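Local structure of purine nucleoside phosphorylase (Schistosoma mansoni, 5KO6) at residues Ser35-Leu40 with Thr116-Gly121; Val112-Asn117 with Met275-Ile280; Asn166-Leu171 with Ile235-Val240. The protein probably catalyses the reversible phosphorolysis of purine nucleosides such as inosine and guanosine, releasing the base and ribose 1-phosphate. All coordinates share one frame; numbering follows the deposited sequence.

Contact 1: Ser35-Leu40 with Thr116-Gly121. With R1P (1-O-phosphono-alpha-D-ribofuranose), chain C; CYT (6-aminopyrimidin-2(1H)-one), chain B.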
loop_
_atom_site.group_PDB
_atom_site.type_symbol
_atom_site.label_atom_id
_atom_site.label_comp_id
_atom_site.label_asym_id
_atom_site.label_seq_id
_atom_site.Cartn_x
_atom_site.Cartn_y
_atom_site.Cartn_z
ATOM N N SER A 35 -8.436 22.077 -3.452
ATOM C CA SER A 35 -8.094 23.019 -2.387
ATOM C C SER A 35 -8.082 24.454 -2.909
ATOM O O SER A 35 -7.307 24.778 -3.806
ATOM C CB SER A 35 -6.708 22.676 -1.834
ATOM O OG SER A 35 -6.649 21.352 -1.333
ATOM N N GLY A 36 -8.915 25.317 -2.327
ATOM C CA GLY A 36 -8.987 26.705 -2.757
ATOM C C GLY A 36 -9.691 26.945 -4.075
ATOM O O GLY A 36 -9.652 28.071 -4.586
ATOM N N LEU A 37 -10.347 25.935 -4.632
ATOM C CA LEU A 37 -10.948 26.006 -5.959
ATOM C C LEU A 37 -12.467 25.872 -5.910
ATOM O O LEU A 37 -13.093 25.430 -6.879
ATOM C CB LEU A 37 -10.349 24.935 -6.868
ATOM C CG LEU A 37 -8.835 25.031 -7.049
ATOM C CD1 LEU A 37 -8.427 23.912 -8.002
ATOM C CD2 LEU A 37 -8.409 26.381 -7.583
ATOM N N GLY A 38 -13.078 26.269 -4.802
ATOM C CA GLY A 38 -14.487 26.017 -4.595
ATOM C C GLY A 38 -15.427 27.170 -4.870
ATOM O O GLY A 38 -16.625 27.041 -4.590
ATOM N N LYS A 39 -14.942 28.269 -5.444
ATOM C CA LYS A 39 -15.780 29.459 -5.574
ATOM C C LYS A 39 -16.999 29.224 -6.465
ATOM O O LYS A 39 -18.059 29.815 -6.222
ATOM C CB LYS A 39 -14.953 30.650 -6.062
ATOM C CG LYS A 39 -15.730 31.966 -6.085
ATOM C CD LYS A 39 -16.251 32.325 -4.692
ATOM C CE LYS A 39 -17.449 33.273 -4.759
ATOM N NZ LYS A 39 -17.153 34.540 -5.482
ATOM N N LEU A 40 -16.880 28.372 -7.490
ATOM C CA LEU A 40 -18.036 28.084 -8.340
ATOM C C LEU A 40 -19.229 27.600 -7.526
ATOM O O LEU A 40 -20.377 27.921 -7.856
ATOM C CB LEU A 40 -17.680 27.048 -9.406
ATOM C CG LEU A 40 -18.796 26.701 -10.402
ATOM C CD1 LEU A 40 -19.245 27.938 -11.171
ATOM C CD2 LEU A 40 -18.351 25.603 -11.356
ATOM N N THR A 116 -11.615 18.868 -9.863
ATOM C CA THR A 116 -10.337 19.572 -9.861
ATOM C C THR A 116 -9.520 19.177 -8.639
ATOM O O THR A 116 -10.054 18.727 -7.622
ATOM C CB THR A 116 -10.489 21.097 -9.913
ATOM O OG1 THR A 116 -11.234 21.573 -8.779
ATOM C CG2 THR A 116 -11.190 21.515 -11.204
ATOM N N ASN A 117 -8.207 19.359 -8.748
ATOM C CA ASN A 117 -7.314 19.152 -7.617
ATOM C C ASN A 117 -6.085 20.030 -7.791
ATOM O O ASN A 117 -5.820 20.546 -8.878
ATOM C CB ASN A 117 -6.904 17.671 -7.468
ATOM C CG ASN A 117 -6.119 17.145 -8.670
ATOM O OD1 ASN A 117 -5.014 17.605 -8.972
ATOM N ND2 ASN A 117 -6.685 16.155 -9.353
ATOM N N LEU A 118 -5.336 20.184 -6.697
ATOM C CA LEU A 118 -4.006 20.782 -6.715
ATOM C C LEU A 118 -2.993 19.649 -6.646
ATOM O O LEU A 118 -3.168 18.694 -5.884
ATOM C CB LEU A 118 -3.805 21.707 -5.511
ATOM C CG LEU A 118 -4.223 23.180 -5.642
ATOM C CD1 LEU A 118 -3.253 23.975 -6.505
ATOM C CD2 LEU A 118 -5.632 23.318 -6.172
ATOM N N ALA A 119 -1.950 19.731 -7.465
ATOM C CA ALA A 119 -1.011 18.629 -7.590
ATOM C C ALA A 119 0.404 19.153 -7.781
ATOM O O ALA A 119 0.620 20.311 -8.147
ATOM C CB ALA A 119 -1.378 17.727 -8.779
ATOM N N GLY A 120 1.371 18.273 -7.537
ATOM C CA GLY A 120 2.767 18.571 -7.827
ATOM C C GLY A 120 3.119 18.139 -9.242
ATOM O O GLY A 120 2.676 17.097 -9.715
ATOM N N GLY A 121 3.925 18.963 -9.912
ATOM C CA GLY A 121 4.360 18.664 -11.263
ATOM C C GLY A 121 5.583 17.773 -11.240
ATOM O O GLY A 121 6.552 18.047 -10.524
HETATM C C5 R1P C . -2.055 19.399 -0.253
HETATM O O5 R1P C . -1.546 20.680 -0.434
HETATM C C4 R1P C . -3.548 19.361 -0.572
HETATM O O4 R1P C . -3.739 19.798 -1.806
HETATM C C1 R1P C . -4.484 18.621 -2.591
HETATM C C2 R1P C . -4.021 17.493 -2.012
HETATM O O2 R1P C . -4.901 16.336 -2.290
HETATM C C3 R1P C . -4.067 17.868 -0.550
HETATM O O3 R1P C . -5.344 17.784 -0.087
HETATM O O1 R1P C . -5.817 18.759 -2.370
HETATM P P R1P C . -6.846 18.457 -3.607
HETATM O O1P R1P C . -8.209 18.223 -2.992
HETATM O O2P R1P C . -6.329 17.233 -4.319
HETATM O O3P R1P C . -6.843 19.677 -4.459
HETATM N N3 CYT B . 1.679 17.691 -3.972
HETATM C C4 CYT B . 2.031 18.953 -4.244
HETATM N N1 CYT B . -0.560 18.437 -3.674
HETATM C C2 CYT B . 0.388 17.401 -3.686
HETATM O O2 CYT B . 0.028 16.256 -3.416
HETATM N N4 CYT B . 3.313 19.193 -4.524
HETATM C C5 CYT B . 1.079 20.020 -4.245
HETATM C C6 CYT B . -0.192 19.720 -3.956
HETATM O O HOH W 1 -12.860 23.933 -9.240
#
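Phosphate oxygen O3P of the bound ribose 1-phosphate is gripped by two backbone amides, one from each segment: Leu118 N donates at 2.7 Å to O3P and Ser35 N at 3.1 Å. Both bonds are fairly straight, with N-H...O angles of 160° and 165°. Ser35 adds its hydroxyl. With chi1 at -58°, OG stands beside its own backbone N and donates to the ester oxygen O1 of the sugar phosphate at 2.9 Å, so one residue holds two oxygens of the ligand. This is the phosphate site of the purine nucleoside phosphorylase fold, in which the glycine-rich turn after strand 29-32 faces the neighbouring parallel strand 112-121; His88, Tyr90 and Ser222 are further hydrogen-bond partners of the ligand. Beneath the turn the contact becomes apolar. Leu37 turns CD1 toward the strand, where it meets Leu118 CD2 at 3.4 Å, tighter than ordinary van der Waals contact, and lies 3.7 Å from Thr116 OG1. The same Leu118 CD2 also presses on Ser35 O at 3.2 Å, so this one branch touches both the carbonyl and the leucine methyl of the turn. Thr116 OG1 takes the N-H of Gly34, and a water that donates to Leu37 O lies 2.9 Å from Thr116 OG1, tying turn to strand a second time. Asn117 starts away from the turn; its OD1 is hydrogen-bonded to Ser241 and its ND2 to Thr223. Farther along the strand, Ala119 and Gly120 run beside the cytosine ring, with Gly120 CA 3.4 Å from the base atom N4.

Contact 2: Val112-Asn117 with Met275-Ile280. With R1P (1-O-phosphono-alpha-D-ribofuranose), chain C.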
loop_
_atom_site.group_PDB
_atom_site.type_symbol
_atom_site.label_atom_id
_atom_site.label_comp_id
_atom_site.label_asym_id
_atom_site.label_seq_id
_atom_site.Cartn_x
_atom_site.Cartn_y
_atom_site.Cartn_z
ATOM N N VAL A 112 -22.236 12.824 -15.286
ATOM C CA VAL A 112 -20.910 13.383 -15.535
ATOM C C VAL A 112 -20.411 13.998 -14.238
ATOM O O VAL A 112 -21.151 14.748 -13.589
ATOM C CB VAL A 112 -20.958 14.458 -16.639
ATOM C CG1 VAL A 112 -19.619 15.165 -16.778
ATOM C CG2 VAL A 112 -21.381 13.845 -17.964
ATOM N N LEU A 113 -19.173 13.671 -13.857
ATOM C CA LEU A 113 -18.516 14.205 -12.665
ATOM C C LEU A 113 -17.296 15.006 -13.105
ATOM O O LEU A 113 -16.425 14.481 -13.807
ATOM C CB LEU A 113 -18.116 13.062 -11.723
ATOM C CG LEU A 113 -17.336 13.406 -10.456
ATOM C CD1 LEU A 113 -18.149 14.334 -9.553
ATOM C CD2 LEU A 113 -16.949 12.119 -9.713
ATOM N N LEU A 114 -17.250 16.280 -12.711
ATOM C CA LEU A 114 -16.126 17.160 -12.997
ATOM C C LEU A 114 -15.325 17.352 -11.718
ATOM O O LEU A 114 -15.894 17.696 -10.678
ATOM C CB LEU A 114 -16.625 18.514 -13.503
ATOM C CG LEU A 114 -17.658 18.484 -14.635
ATOM C CD1 LEU A 114 -18.075 19.907 -14.995
ATOM C CD2 LEU A 114 -17.113 17.753 -15.874
ATOM N N ILE A 115 -14.012 17.145 -11.792
ATOM C CA ILE A 115 -13.146 17.135 -10.619
ATOM C C ILE A 115 -11.956 18.049 -10.864
ATOM O O ILE A 115 -11.351 18.017 -11.939
ATOM C CB ILE A 115 -12.643 15.708 -10.326
ATOM C CG1 ILE A 115 -13.807 14.728 -10.190
ATOM C CG2 ILE A 115 -11.785 15.705 -9.054
ATOM C CD1 ILE A 115 -13.347 13.282 -10.047
ATOM N N THR A 116 -11.615 18.868 -9.863
ATOM C CA THR A 116 -10.337 19.572 -9.861
ATOM C C THR A 116 -9.520 19.177 -8.639
ATOM O O THR A 116 -10.054 18.727 -7.622
ATOM C CB THR A 116 -10.489 21.097 -9.913
ATOM O OG1 THR A 116 -11.234 21.573 -8.779
ATOM C CG2 THR A 116 -11.190 21.515 -11.204
ATOM N N ASN A 117 -8.207 19.359 -8.748
ATOM C CA ASN A 117 -7.314 19.152 -7.617
ATOM C C ASN A 117 -6.085 20.030 -7.791
ATOM O O ASN A 117 -5.820 20.546 -8.878
ATOM C CB ASN A 117 -6.904 17.671 -7.468
ATOM C CG ASN A 117 -6.119 17.145 -8.670
ATOM O OD1 ASN A 117 -5.014 17.605 -8.972
ATOM N ND2 ASN A 117 -6.685 16.155 -9.353
ATOM N N MET A 275 -14.375 30.118 -14.409
ATOM C CA MET A 275 -14.971 30.480 -15.690
ATOM C C MET A 275 -14.889 29.323 -16.679
ATOM O O MET A 275 -15.841 29.055 -17.424
ATOM C CB MET A 275 -14.249 31.698 -16.249
ATOM C CG MET A 275 -14.901 32.238 -17.483
ATOM S SD MET A 275 -13.669 32.915 -18.588
ATOM C CE MET A 275 -12.778 31.401 -18.986
ATOM N N TRP A 276 -13.747 28.638 -16.705
ATOM C CA TRP A 276 -13.558 27.484 -17.577
ATOM C C TRP A 276 -14.582 26.402 -17.280
ATOM O O TRP A 276 -15.257 25.897 -18.187
ATOM C CB TRP A 276 -12.152 26.947 -17.326
ATOM C CG TRP A 276 -11.621 25.943 -18.297
ATOM C CD1 TRP A 276 -12.135 25.589 -19.518
ATOM C CD2 TRP A 276 -10.436 25.171 -18.117
ATOM N NE1 TRP A 276 -11.328 24.634 -20.105
ATOM C CE2 TRP A 276 -10.278 24.366 -19.263
ATOM C CE3 TRP A 276 -9.485 25.085 -17.090
ATOM C CZ2 TRP A 276 -9.210 23.482 -19.407
ATOM C CZ3 TRP A 276 -8.426 24.206 -17.237
ATOM C CH2 TRP A 276 -8.296 23.419 -18.382
ATOM N N PHE A 277 -14.712 26.031 -16.005
ATOM C CA PHE A 277 -15.645 24.969 -15.637
ATOM C C PHE A 277 -17.094 25.394 -15.835
ATOM O O PHE A 277 -17.928 24.563 -16.199
ATOM C CB PHE A 277 -15.373 24.462 -14.218
ATOM C CG PHE A 277 -14.422 23.308 -14.182
ATOM C CD1 PHE A 277 -13.177 23.407 -14.774
ATOM C CD2 PHE A 277 -14.782 22.116 -13.595
ATOM C CE1 PHE A 277 -12.301 22.335 -14.764
ATOM C CE2 PHE A 277 -13.905 21.044 -13.578
ATOM C CZ PHE A 277 -12.677 21.159 -14.179
ATOM N N LYS A 278 -17.416 26.673 -15.626
ATOM C CA LYS A 278 -18.766 27.131 -15.937
ATOM C C LYS A 278 -19.079 26.924 -17.415
ATOM O O LYS A 278 -20.169 26.454 -17.768
ATOM C CB LYS A 278 -18.929 28.601 -15.539
ATOM C CG LYS A 278 -20.275 29.217 -15.874
ATOM C CD LYS A 278 -20.336 30.646 -15.338
ATOM C CE LYS A 278 -21.626 31.341 -15.733
ATOM N NZ LYS A 278 -21.657 32.734 -15.214
ATOM N N GLU A 279 -18.127 27.247 -18.291
ATOM C CA GLU A 279 -18.347 27.054 -19.718
ATOM C C GLU A 279 -18.407 25.572 -20.078
ATOM O O GLU A 279 -19.215 25.174 -20.924
ATOM C CB GLU A 279 -17.285 27.806 -20.524
ATOM C CG GLU A 279 -17.407 27.691 -22.041
ATOM C CD GLU A 279 -18.545 28.513 -22.627
ATOM O OE1 GLU A 279 -19.303 29.143 -21.858
ATOM O OE2 GLU A 279 -18.679 28.521 -23.868
ATOM N N ILE A 280 -17.575 24.739 -19.443
ATOM C CA ILE A 280 -17.651 23.295 -19.677
ATOM C C ILE A 280 -19.046 22.776 -19.345
ATOM O O ILE A 280 -19.672 22.072 -20.147
ATOM C CB ILE A 280 -16.563 22.559 -18.874
ATOM C CG1 ILE A 280 -15.178 22.897 -19.424
ATOM C CG2 ILE A 280 -16.823 21.044 -18.871
ATOM C CD1 ILE A 280 -14.025 22.486 -18.512
HETATM C C5 R1P C . -2.055 19.399 -0.253
HETATM O O5 R1P C . -1.546 20.680 -0.434
HETATM C C4 R1P C . -3.548 19.361 -0.572
HETATM O O4 R1P C . -3.739 19.798 -1.806
HETATM C C1 R1P C . -4.484 18.621 -2.591
HETATM C C2 R1P C . -4.021 17.493 -2.012
HETATM O O2 R1P C . -4.901 16.336 -2.290
HETATM C C3 R1P C . -4.067 17.868 -0.550
HETATM O O3 R1P C . -5.344 17.784 -0.087
HETATM O O1 R1P C . -5.817 18.759 -2.370
HETATM P P R1P C . -6.846 18.457 -3.607
HETATM O O1P R1P C . -8.209 18.223 -2.992
HETATM O O2P R1P C . -6.329 17.233 -4.319
HETATM O O3P R1P C . -6.843 19.677 -4.459
#
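Thr116 and Phe277 approach from opposite directions, and the threonine methyl CG2 comes obliquely to the ring, 3.3 Å from Phe277 CZ, a short carbon-carbon approach. CG2 lies anti to the carbonyl carbon of Thr116, the hydroxyl taking the other branch position (chi1 60°). Phe277 has a chi1 of -91°, some 30° off a staggered value, and in this pose CE2 also rests 3.7 Å from Leu114 CB. The ring is thus held obliquely across two residues on the same side of the strand, with Ile115 O just beyond CZ. One turn further along the helix the fit slackens: Leu114 CD1 and Ile280 CG2 touch at 4.2 Å, and Ile280 gives far less surface to the strand than Phe277 does. The opposite side of the helix is loose in another sense: Lys278 points away from the strand with a fully extended, exposed chain. The helix segment runs almost antiparallel to the strand, at 171°, with the two axes 10.9 Å apart, as befits a helix lying on a sheet of an alpha/beta fold. Around this pairing, strand 29-32 flanks Leu114 on one side through Ile29 and Ile31, strand 236-246 brings Leu238 and Val240 against Leu114, Ile280 and Phe277, and helix 170-182 packs on Ile280 and Trp276.

Contact 3: Asn166-Leu171 with Ile235-Val240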
loop_
_atom_site.group_PDB
_atom_site.type_symbol
_atom_site.label_atom_id
_atom_site.label_comp_id
_atom_site.label_asym_id
_atom_site.label_seq_id
_atom_site.Cartn_x
_atom_site.Cartn_y
_atom_site.Cartn_z
ATOM N N ASN A 166 -10.913 3.525 -19.892
ATOM C CA ASN A 166 -11.742 4.635 -20.349
ATOM C C ASN A 166 -12.312 5.454 -19.190
ATOM O O ASN A 166 -13.364 6.080 -19.317
ATOM C CB ASN A 166 -12.825 4.124 -21.297
ATOM C CG ASN A 166 -12.229 3.487 -22.528
ATOM O OD1 ASN A 166 -12.605 2.381 -22.923
ATOM N ND2 ASN A 166 -11.241 4.170 -23.121
ATOM N N ALA A 167 -11.604 5.500 -18.058
ATOM C CA ALA A 167 -12.135 6.205 -16.887
ATOM C C ALA A 167 -12.173 7.720 -17.083
ATOM O O ALA A 167 -13.032 8.396 -16.502
ATOM C CB ALA A 167 -11.317 5.858 -15.646
ATOM N N TYR A 168 -11.251 8.269 -17.870
ATOM C CA TYR A 168 -11.168 9.705 -18.136
ATOM C C TYR A 168 -11.673 9.928 -19.557
ATOM O O TYR A 168 -10.946 9.682 -20.521
ATOM C CB TYR A 168 -9.732 10.194 -17.962
ATOM C CG TYR A 168 -9.200 9.926 -16.577
ATOM C CD1 TYR A 168 -9.428 10.825 -15.537
ATOM C CD2 TYR A 168 -8.492 8.757 -16.282
ATOM C CE1 TYR A 168 -8.963 10.589 -14.252
ATOM C CE2 TYR A 168 -8.019 8.509 -14.986
ATOM C CZ TYR A 168 -8.263 9.425 -13.980
ATOM O OH TYR A 168 -7.817 9.218 -12.704
ATOM N N ASP A 169 -12.917 10.400 -19.672
ATOM C CA ASP A 169 -13.594 10.544 -20.958
ATOM C C ASP A 169 -12.798 11.415 -21.928
ATOM O O ASP A 169 -12.430 12.546 -21.603
ATOM C CB ASP A 169 -14.959 11.185 -20.713
ATOM C CG ASP A 169 -15.845 11.154 -21.937
ATOM O OD1 ASP A 169 -16.538 10.134 -22.132
ATOM O OD2 ASP A 169 -15.851 12.141 -22.702
ATOM N N ARG A 170 -12.562 10.891 -23.139
ATOM C CA ARG A 170 -11.746 11.619 -24.105
ATOM C C ARG A 170 -12.473 12.840 -24.660
ATOM O O ARG A 170 -11.867 13.907 -24.812
ATOM C CB ARG A 170 -11.277 10.685 -25.222
ATOM C CG ARG A 170 -9.994 9.937 -24.875
ATOM C CD ARG A 170 -9.416 9.231 -26.091
ATOM N NE ARG A 170 -10.134 7.995 -26.381
ATOM C CZ ARG A 170 -9.683 6.782 -26.078
ATOM N NH1 ARG A 170 -8.504 6.639 -25.488
ATOM N NH2 ARG A 170 -10.410 5.713 -26.372
ATOM N N LEU A 171 -13.776 12.718 -24.926
ATOM C CA LEU A 171 -14.533 13.850 -25.448
ATOM C C LEU A 171 -14.566 15.008 -24.457
ATOM O O LEU A 171 -14.533 16.178 -24.863
ATOM C CB LEU A 171 -15.944 13.412 -25.836
ATOM C CG LEU A 171 -16.029 12.578 -27.106
ATOM C CD1 LEU A 171 -17.439 12.043 -27.302
ATOM C CD2 LEU A 171 -15.603 13.417 -28.302
ATOM N N ILE A 235 -20.443 6.700 -14.368
ATOM C CA ILE A 235 -20.411 8.154 -14.462
ATOM C C ILE A 235 -19.140 8.537 -15.207
ATOM O O ILE A 235 -18.047 8.060 -14.869
ATOM C CB ILE A 235 -20.429 8.779 -13.054
ATOM C CG1 ILE A 235 -21.774 8.489 -12.365
ATOM C CG2 ILE A 235 -20.138 10.286 -13.138
ATOM C CD1 ILE A 235 -21.871 9.055 -10.952
ATOM N N LYS A 236 -19.281 9.376 -16.229
ATOM C CA LYS A 236 -18.130 9.881 -16.970
ATOM C C LYS A 236 -17.418 10.955 -16.158
ATOM O O LYS A 236 -18.039 11.691 -15.386
ATOM C CB LYS A 236 -18.587 10.498 -18.293
ATOM C CG LYS A 236 -19.282 9.545 -19.255
ATOM C CD LYS A 236 -19.799 10.325 -20.465
ATOM C CE LYS A 236 -20.586 9.448 -21.418
ATOM N NZ LYS A 236 -21.136 10.249 -22.550
ATOM N N VAL A 237 -16.103 11.051 -16.344
ATOM C CA VAL A 237 -15.271 11.914 -15.512
ATOM C C VAL A 237 -14.382 12.805 -16.367
ATOM O O VAL A 237 -13.770 12.341 -17.333
ATOM C CB VAL A 237 -14.384 11.076 -14.575
ATOM C CG1 VAL A 237 -13.340 11.961 -13.877
ATOM C CG2 VAL A 237 -15.239 10.343 -13.559
ATOM N N LEU A 238 -14.287 14.079 -15.980
ATOM C CA LEU A 238 -13.201 14.964 -16.375
ATOM C C LEU A 238 -12.476 15.374 -15.101
ATOM O O LEU A 238 -13.116 15.825 -14.147
ATOM C CB LEU A 238 -13.754 16.224 -17.040
ATOM C CG LEU A 238 -12.716 17.321 -17.290
ATOM C CD1 LEU A 238 -11.709 16.911 -18.381
ATOM C CD2 LEU A 238 -13.400 18.626 -17.675
ATOM N N ALA A 239 -11.154 15.208 -15.071
ATOM C CA ALA A 239 -10.362 15.595 -13.905
ATOM C C ALA A 239 -9.219 16.487 -14.356
ATOM O O ALA A 239 -8.506 16.158 -15.308
ATOM C CB ALA A 239 -9.824 14.367 -13.142
ATOM N N VAL A 240 -9.068 17.636 -13.694
ATOM C CA VAL A 240 -8.075 18.637 -14.063
ATOM C C VAL A 240 -7.231 18.953 -12.837
ATOM O O VAL A 240 -7.769 19.291 -11.775
ATOM C CB VAL A 240 -8.739 19.917 -14.596
ATOM C CG1 VAL A 240 -7.677 20.933 -14.973
ATOM C CG2 VAL A 240 -9.630 19.580 -15.787
HETATM O O HOH W 2 -15.496 6.969 -15.482
HETATM O O HOH W 3 -15.123 9.001 -18.150
HETATM O O HOH W 4 -11.999 13.276 -19.118
HETATM O O HOH W 5 -18.221 9.650 -24.178
#
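Asp169 and Val237 are joined by the direct backbone bond of this contact, Asp169 N to Val237 O at 3.2 Å, somewhat bent at 145° on the hydrogen. The aspartate side chain is extended, with CG anti to its backbone N (chi1 -170°), which puts the carboxylate between the helix start and Lys236, one oxygen for each. OD2 turns to the start of helix 170-182 and accepts the N-H of Leu172, making Asp169 the N-cap. OD1 faces Lys236, whose chain is stretched out beyond CG and crosses the aspartate obliquely, so that CD passes 3.7 Å from OD1. The ammonium NZ stays 4.6 Å from Asp169 OD1; a water donates to OD1 and is held only weakly by the lysine. The segment lies against the start of strand 236-246 on the side away from strand 112-121, where strand 131-139 takes over farther along in the mixed sheet of this phosphorylase fold. Waters fill in along this side: Ala167 O accepts from two, one also donating to Ile235 O, the other accepting from Val237 N. Val237 CB lies 3.6 Å from Ala167 O. Tyr168, with chi1 at -58°, swings its ring toward the strand, and CE1 at the ring edge comes 4.0 Å from Ala239 CB; the hydroxyl bonds to His137. Next to the cap, Arg170 points away from the strand and forms a salt bridge with Asp254 of a neighbouring subunit.

Overall arrangement
All three contacts meet on the central mixed sheet. Contacts 1 and 2 both use strand 112-121, sharing Thr116 and Asn117, and their centres lie about 11 Å apart; contact 3 uses the adjacent parallel strand 236-246, with its centre about 11 Å from that of contact 2 and about 17 Å from that of contact 1. The two strands are stitched together by probable backbone bonds such as Ile115 N to Leu238 O. Along the chain, contact 1 closes before contact 3 opens, and contact 3 falls between the two segments of contact 2. The series thus leads from the ligand-binding end, through the helix-covered core, to the start of strand 236-246, where the approach to helix 170-182 also reaches a neighbouring subunit.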